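Local coordinates for HTH cro/C1-type domain-containing protein (PDB 7CSV) that serves as the antitoxin HigA of Pseudomonas aeruginosa, a dimeric helix-turn-helix regulator that recognises specific pseudopalindromic DNA motifs, at residues G50-A53 with D54-I57; F63-A67 with Q68-N72; G87-I90 with E91-E95. One frame throughout, in Å; residues are numbered along the deposited sequence.

The three interactions follow one another along the chain, and the fold is built of helices and loops, without strands. Interaction 1 is the start of helix 53-63. Interaction 2 is the turn from that helix into helix 67-93. Interaction 3 is the far end of helix 67-93. The first two belong to the helix-turn-helix region, with centres about 9 Å apart. They touch where Ala56 CB packs 3.7 Å from Met71 CG. Interaction 3 sits apart, its centre about 31 Å from that of interaction 2. All three touch the second subunit. Ile90 of interaction 3 packs on Asp54 of the second subunit, so each long helix carries its end to the partner's helix 53-63.

Interaction 1 (G50-A53 with D54-I57); sequences GISA and DMAI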
loop_
_atom_site.group_PDB
_atom_site.type_symbol
_atom_site.label_atom_id
_atom_site.label_comp_id
_atom_site.label_asym_id
_atom_site.label_seq_id
_atom_site.Cartn_x
_atom_site.Cartn_y
_atom_site.Cartn_z
ATOM N N GLY A 50 -10.086 -1.351 -4.114
ATOM C CA GLY A 50 -8.644 -1.480 -4.219
ATOM C C GLY A 50 -8.163 -2.919 -4.111
ATOM O O GLY A 50 -8.931 -3.848 -3.840
ATOM N N ILE A 51 -6.861 -3.089 -4.340
ATOM C CA ILE A 51 -6.187 -4.378 -4.191
ATOM C C ILE A 51 -5.808 -4.564 -2.732
ATOM O O ILE A 51 -5.005 -3.797 -2.186
ATOM C CB ILE A 51 -4.929 -4.452 -5.068
ATOM C CG1 ILE A 51 -5.232 -4.068 -6.508
ATOM C CG2 ILE A 51 -4.302 -5.848 -4.988
ATOM C CD1 ILE A 51 -6.192 -4.954 -7.139
ATOM N N SER A 52 -6.368 -5.590 -2.104
ATOM C CA SER A 52 -5.957 -5.985 -0.770
ATOM C C SER A 52 -4.665 -6.804 -0.828
ATOM O O SER A 52 -4.268 -7.320 -1.876
ATOM C CB SER A 52 -7.045 -6.817 -0.099
ATOM O OG SER A 52 -7.138 -8.093 -0.732
ATOM N N ALA A 53 -4.024 -6.947 0.335
ATOM C CA ALA A 53 -2.822 -7.773 0.408
ATOM C C ALA A 53 -3.106 -9.187 -0.066
ATOM O O ALA A 53 -2.318 -9.758 -0.824
ATOM C CB ALA A 53 -2.274 -7.794 1.831
ATOM N N ASP A 54 -4.219 -9.769 0.386
ATOM C CA ASP A 54 -4.561 -11.131 -0.017
ATOM C C ASP A 54 -4.743 -11.206 -1.523
ATOM O O ASP A 54 -4.217 -12.112 -2.173
ATOM C CB ASP A 54 -5.824 -11.582 0.721
ATOM C CG ASP A 54 -6.223 -13.010 0.407
ATOM O OD1 ASP A 54 -5.679 -13.929 1.049
ATOM O OD2 ASP A 54 -7.103 -13.199 -0.459
ATOM N N MET A 55 -5.413 -10.204 -2.106
ATOM C CA MET A 55 -5.616 -10.190 -3.551
ATOM C C MET A 55 -4.304 -10.003 -4.300
ATOM O O MET A 55 -4.134 -10.544 -5.395
ATOM C CB MET A 55 -6.601 -9.080 -3.934
ATOM C CG MET A 55 -8.040 -9.561 -4.037
ATOM S SD MET A 55 -8.317 -10.810 -5.322
ATOM C CE MET A 55 -7.470 -10.120 -6.714
ATOM N N ALA A 56 -3.380 -9.208 -3.745
ATOM C CA ALA A 56 -2.084 -9.015 -4.390
ATOM C C ALA A 56 -1.300 -10.310 -4.447
ATOM O O ALA A 56 -0.597 -10.583 -5.429
ATOM C CB ALA A 56 -1.271 -7.961 -3.643
ATOM N N ILE A 57 -1.372 -11.101 -3.380
ATOM C CA ILE A 57 -0.700 -12.402 -3.393
ATOM C C ILE A 57 -1.333 -13.318 -4.438
ATOM O O ILE A 57 -0.626 -14.018 -5.178
ATOM C CB ILE A 57 -0.726 -13.022 -1.985
ATOM C CG1 ILE A 57 0.097 -12.165 -1.011
ATOM C CG2 ILE A 57 -0.182 -14.458 -2.007
ATOM C CD1 ILE A 57 -0.115 -12.527 0.450
#
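Ser52 caps helix 53-63 through its side chain: Met55 N donates to Ser52 OG over 3.1 Å, with an N-H...O angle of 160°. The hydroxyl stands between its own backbone N and carbonyl carbon (chi1 70°), which turns it back toward the first turn. It also lies against the Met55 side chain, with Ser52 OG 3.4 Å from Met55 CB.

Two backbone bonds start the helix. Ala56 N donates to Ser52 O at 2.8 Å, and Ile57 N donates to Ala53 O at 3.0 Å.

The apolar part belongs to Ile51. Its CG2 branch does the touching, at 3.9 Å from Ala56 CB and 4.1 Å from Met55 CB. Trp70 of helix 67-93 touches both Ile51 and Ala56, while Ile44 of helix 38-45 touches Ile51 and Met55.

Asp54 OD2 forms a salt bridge with Arg58 NE of the same chain, one turn further on.

The chemistry implies a helix start held in two ways. The serine oxygen takes up an amide of the first turn, which has no helical carbonyl before it. Next to it, buried Ile51 lays its CG2 against the first turn, an apolar contact beside the polar cap.

Interaction 2 (F63-A67 with Q68-N72); sequences FDTSA and QFWMN
Between Phe63 and Ala67 the backbone leaves helix 53-63 at Asp64, with positive phi (58°), then runs extended through Thr65 and Ser66 into helix 67-93. Ser66 is the N-cap of that helix, and its OG accepts from Phe69 N at 2.9 Å. One residue on, Ala67 O accepts from Met71 N at 3.2 Å and, weakly, from Trp70 N.

Trp70 carries most of the side-chain contact. With CG anti to its carbonyl carbon (chi1 -63°), the indole reaches back toward the loop. Thr65 OG1 meets the indole at its edge, near the ring plane, 3.0 Å from Trp70 NE1. This hydrogen bond is weak, for its N-H...O angle is only 128°. The same hydroxyl donates to Ser66 O at 2.9 Å, from above the carbonyl plane, so one oxygen links the indole to the cap residue. At the benzo side, Trp70 CZ2 lies 4.3 Å from Phe63 CD2. Phe69 CD2 stands 3.6 Å above one face of the indole, offset toward its rim.

Phe19 of helix 11-23 meets the rings of both Phe63 and Trp70. Gln68 turns to the other subunit, bonding to Glu76 and Ser75 of that chain.

This is a short loop joining two helices, with a serine N-cap on the second, in a Cro/C1-type helix-turn-helix domain.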
loop_
_atom_site.group_PDB
_atom_site.type_symbol
_atom_site.label_atom_id
_atom_site.label_comp_id
_atom_site.label_asym_id
_atom_site.label_seq_id
_atom_site.Cartn_x
_atom_site.Cartn_y
_atom_site.Cartn_z
ATOM N N PHE A 63 -0.387 -14.461 -12.169
ATOM C CA PHE A 63 0.206 -13.819 -13.335
ATOM C C PHE A 63 1.735 -13.785 -13.327
ATOM O O PHE A 63 2.318 -13.079 -14.155
ATOM C CB PHE A 63 -0.326 -12.391 -13.459
ATOM C CG PHE A 63 -1.742 -12.315 -13.920
ATOM C CD1 PHE A 63 -2.118 -12.881 -15.135
ATOM C CD2 PHE A 63 -2.700 -11.658 -13.164
ATOM C CE1 PHE A 63 -3.420 -12.810 -15.582
ATOM C CE2 PHE A 63 -4.018 -11.578 -13.606
ATOM C CZ PHE A 63 -4.380 -12.159 -14.823
ATOM N N ASP A 64 2.399 -14.519 -12.431
ATOM C CA ASP A 64 3.863 -14.512 -12.351
ATOM C C ASP A 64 4.418 -13.103 -12.114
ATOM O O ASP A 64 5.273 -12.616 -12.853
ATOM C CB ASP A 64 4.492 -15.119 -13.614
ATOM C CG ASP A 64 4.473 -16.630 -13.614
ATOM O OD1 ASP A 64 4.169 -17.241 -12.568
ATOM O OD2 ASP A 64 4.777 -17.216 -14.673
ATOM N N THR A 65 3.910 -12.434 -11.090
ATOM C CA THR A 65 4.495 -11.176 -10.640
ATOM C C THR A 65 4.767 -11.281 -9.149
ATOM O O THR A 65 4.298 -12.201 -8.477
ATOM C CB THR A 65 3.580 -9.970 -10.888
ATOM O OG1 THR A 65 2.469 -10.030 -9.981
ATOM C CG2 THR A 65 3.079 -9.926 -12.317
ATOM N N SER A 66 5.513 -10.315 -8.619
ATOM C CA SER A 66 5.539 -10.196 -7.174
ATOM C C SER A 66 4.188 -9.679 -6.687
ATOM O O SER A 66 3.423 -9.059 -7.432
ATOM C CB SER A 66 6.656 -9.254 -6.722
ATOM O OG SER A 66 6.312 -7.910 -7.035
ATOM N N ALA A 67 3.888 -9.951 -5.419
ATOM C CA ALA A 67 2.704 -9.345 -4.830
ATOM C C ALA A 67 2.895 -7.847 -4.654
ATOM O O ALA A 67 1.931 -7.083 -4.770
ATOM C CB ALA A 67 2.380 -10.009 -3.493
ATOM N N GLN A 68 4.135 -7.416 -4.419
ATOM C CA GLN A 68 4.421 -5.996 -4.246
ATOM C C GLN A 68 4.129 -5.195 -5.504
ATOM O O GLN A 68 3.802 -4.009 -5.408
ATOM C CB GLN A 68 5.874 -5.805 -3.825
ATOM C CG GLN A 68 6.106 -6.082 -2.353
ATOM C CD GLN A 68 5.789 -4.887 -1.459
ATOM O OE1 GLN A 68 4.958 -4.029 -1.788
ATOM N NE2 GLN A 68 6.458 -4.826 -0.328
ATOM N N PHE A 69 4.285 -5.803 -6.683
ATOM C CA PHE A 69 3.925 -5.120 -7.925
ATOM C C PHE A 69 2.521 -4.544 -7.828
ATOM O O PHE A 69 2.298 -3.361 -8.114
ATOM C CB PHE A 69 4.030 -6.090 -9.109
ATOM C CG PHE A 69 3.461 -5.549 -10.407
ATOM C CD1 PHE A 69 4.204 -4.678 -11.205
ATOM C CD2 PHE A 69 2.192 -5.915 -10.827
ATOM C CE1 PHE A 69 3.677 -4.187 -12.405
ATOM C CE2 PHE A 69 1.657 -5.437 -12.022
ATOM C CZ PHE A 69 2.402 -4.575 -12.813
ATOM N N TRP A 70 1.566 -5.366 -7.379
ATOM C CA TRP A 70 0.183 -4.917 -7.264
ATOM C C TRP A 70 0.002 -3.952 -6.110
ATOM O O TRP A 70 -0.762 -2.991 -6.224
ATOM C CB TRP A 70 -0.742 -6.119 -7.103
ATOM C CG TRP A 70 -0.676 -6.970 -8.306
ATOM C CD1 TRP A 70 0.067 -8.096 -8.468
ATOM C CD2 TRP A 70 -1.319 -6.722 -9.553
ATOM N NE1 TRP A 70 -0.102 -8.593 -9.733
ATOM C CE2 TRP A 70 -0.947 -7.771 -10.425
ATOM C CE3 TRP A 70 -2.190 -5.734 -10.012
ATOM C CZ2 TRP A 70 -1.413 -7.854 -11.738
ATOM C CZ3 TRP A 70 -2.652 -5.814 -11.321
ATOM C CH2 TRP A 70 -2.268 -6.872 -12.163
ATOM N N MET A 71 0.678 -4.195 -4.985
ATOM C CA MET A 71 0.518 -3.290 -3.856
ATOM C C MET A 71 1.142 -1.943 -4.159
ATOM O O MET A 71 0.675 -0.924 -3.642
ATOM C CB MET A 71 1.136 -3.868 -2.592
ATOM C CG MET A 71 0.397 -5.098 -2.085
ATOM S SD MET A 71 -1.324 -4.847 -1.639
ATOM C CE MET A 71 -1.115 -4.075 -0.029
ATOM N N ASN A 72 2.198 -1.925 -4.978
ATOM C CA ASN A 72 2.805 -0.650 -5.360
ATOM C C ASN A 72 1.869 0.150 -6.255
ATOM O O ASN A 72 1.779 1.377 -6.131
ATOM C CB ASN A 72 4.149 -0.888 -6.061
ATOM C CG ASN A 72 5.250 -1.371 -5.112
ATOM O OD1 ASN A 72 5.143 -1.247 -3.884
ATOM N ND2 ASN A 72 6.320 -1.917 -5.689
#

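Interaction 3 (G87-I90 with E91-E95); sequences GKQI and EHEIE
Ile90 O is gripped by two backbone amides, Ile94 N at 3.0 Å and Glu93 N at 3.3 Å. This marks the C-terminal end of helix 67-93, where the chain leaves helical geometry at Ile94. Both donors come in on one face of the carbonyl. Ile94 N lies nearly in line with the carbonyl, whereas Glu93 N stands well above the plane. Glu93 N also donates to Gln89 O, so it is shared between two carbonyls. Further back, the regular helical pattern holds: Glu91 N bonds to Gly87 O and His92 N to Lys88 O.

The main side-chain bond spans one turn. Gln89 NE2 donates to Glu93 OE1 at 2.7 Å, almost straight at 169°. The acceptor lies in the amide plane of Gln89, but the amide comes to the carboxylate from above its plane. The two planes are 66° apart. Glu93 CG sits between its backbone N and carbonyl carbon (chi1 66°), which folds the chain back over Gln89 O. The other oxygen, Glu93 OE2, makes a salt bridge with Arg58 of the second subunit. The carboxylate thus joins the helix end to the partner chain.

Ile94 also packs on Arg58 of the second subunit. Glu91 OE1 hydrogen-bonds to Tyr83 OH, two turns back on the same helix. Lys88 NZ stays 4.8 Å from Glu91 OE1, too far for a salt bridge. The Ile90 and Ile94 side chains run alongside each other in one direction, with Ile90 CG2 3.9 Å from Ile94 CD1.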
loop_
_atom_site.group_PDB
_atom_site.type_symbol
_atom_site.label_atom_id
_atom_site.label_comp_id
_atom_site.label_asym_id
_atom_site.label_seq_id
_atom_site.Cartn_x
_atom_site.Cartn_y
_atom_site.Cartn_z
ATOM N N GLY A 87 -3.365 17.061 0.119
ATOM C CA GLY A 87 -1.933 17.281 -0.018
ATOM C C GLY A 87 -1.532 18.742 0.091
ATOM O O GLY A 87 -0.515 19.069 0.703
ATOM N N LYS A 88 -2.309 19.640 -0.510
ATOM C CA LYS A 88 -1.952 21.056 -0.417
ATOM C C LYS A 88 -2.046 21.563 1.015
ATOM O O LYS A 88 -1.180 22.330 1.461
ATOM C CB LYS A 88 -2.834 21.888 -1.339
ATOM C CG LYS A 88 -2.714 21.494 -2.795
ATOM C CD LYS A 88 -1.299 21.659 -3.299
ATOM C CE LYS A 88 -1.217 21.252 -4.763
ATOM N NZ LYS A 88 -0.035 21.860 -5.438
ATOM N N GLN A 89 -3.098 21.170 1.741
ATOM C CA GLN A 89 -3.215 21.539 3.150
ATOM C C GLN A 89 -2.088 20.935 3.974
ATOM O O GLN A 89 -1.525 21.599 4.850
ATOM C CB GLN A 89 -4.569 21.087 3.703
ATOM C CG GLN A 89 -4.772 21.382 5.197
ATOM C CD GLN A 89 -4.889 22.866 5.485
ATOM O OE1 GLN A 89 -5.511 23.606 4.723
ATOM N NE2 GLN A 89 -4.290 23.309 6.587
ATOM N N ILE A 90 -1.752 19.669 3.712
ATOM C CA ILE A 90 -0.665 19.020 4.441
ATOM C C ILE A 90 0.632 19.792 4.253
ATOM O O ILE A 90 1.364 20.061 5.214
ATOM C CB ILE A 90 -0.518 17.553 3.992
ATOM C CG1 ILE A 90 -1.644 16.707 4.580
ATOM C CG2 ILE A 90 0.835 16.998 4.422
ATOM C CD1 ILE A 90 -1.698 15.256 4.023
ATOM N N GLU A 91 0.936 20.169 3.012
ATOM C CA GLU A 91 2.152 20.931 2.762
ATOM C C GLU A 91 2.075 22.320 3.372
ATOM O O GLU A 91 3.104 22.872 3.783
ATOM C CB GLU A 91 2.418 20.996 1.259
ATOM C CG GLU A 91 2.884 19.648 0.748
ATOM C CD GLU A 91 2.764 19.467 -0.749
ATOM O OE1 GLU A 91 2.159 20.318 -1.430
ATOM O OE2 GLU A 91 3.274 18.437 -1.233
ATOM N N HIS A 92 0.867 22.882 3.463
ATOM C CA HIS A 92 0.683 24.192 4.078
ATOM C C HIS A 92 0.918 24.163 5.583
ATOM O O HIS A 92 1.397 25.154 6.149
ATOM C CB HIS A 92 -0.724 24.704 3.759
ATOM C CG HIS A 92 -1.075 26.007 4.412
ATOM N ND1 HIS A 92 -0.510 27.208 4.041
ATOM C CD2 HIS A 92 -1.964 26.295 5.391
ATOM C CE1 HIS A 92 -1.024 28.179 4.775
ATOM N NE2 HIS A 92 -1.908 27.653 5.603
ATOM N N GLU A 93 0.588 23.061 6.256
ATOM C CA GLU A 93 0.606 23.067 7.711
ATOM C C GLU A 93 1.777 22.326 8.333
ATOM O O GLU A 93 1.973 22.443 9.544
ATOM C CB GLU A 93 -0.699 22.495 8.271
ATOM C CG GLU A 93 -0.903 21.026 7.974
ATOM C CD GLU A 93 -2.340 20.590 8.165
ATOM O OE1 GLU A 93 -3.224 21.460 8.312
ATOM O OE2 GLU A 93 -2.592 19.373 8.163
ATOM N N ILE A 94 2.552 21.567 7.560
ATOM C CA ILE A 94 3.701 20.843 8.095
ATOM C C ILE A 94 4.970 21.515 7.595
ATOM O O ILE A 94 5.178 21.646 6.382
ATOM C CB ILE A 94 3.662 19.359 7.704
ATOM C CG1 ILE A 94 2.435 18.702 8.326
ATOM C CG2 ILE A 94 4.927 18.651 8.174
ATOM C CD1 ILE A 94 2.308 17.241 7.986
ATOM N N GLU A 95 5.807 21.958 8.533
ATOM C CA GLU A 95 7.100 22.544 8.209
ATOM C C GLU A 95 8.147 21.444 8.228
ATOM O O GLU A 95 8.339 20.816 9.278
ATOM C CB GLU A 95 7.469 23.618 9.220
ATOM C CG GLU A 95 8.812 24.289 8.961
ATOM C CD GLU A 95 8.682 25.796 8.871
ATOM O OE1 GLU A 95 9.724 26.490 8.843
ATOM O OE2 GLU A 95 7.529 26.283 8.827
#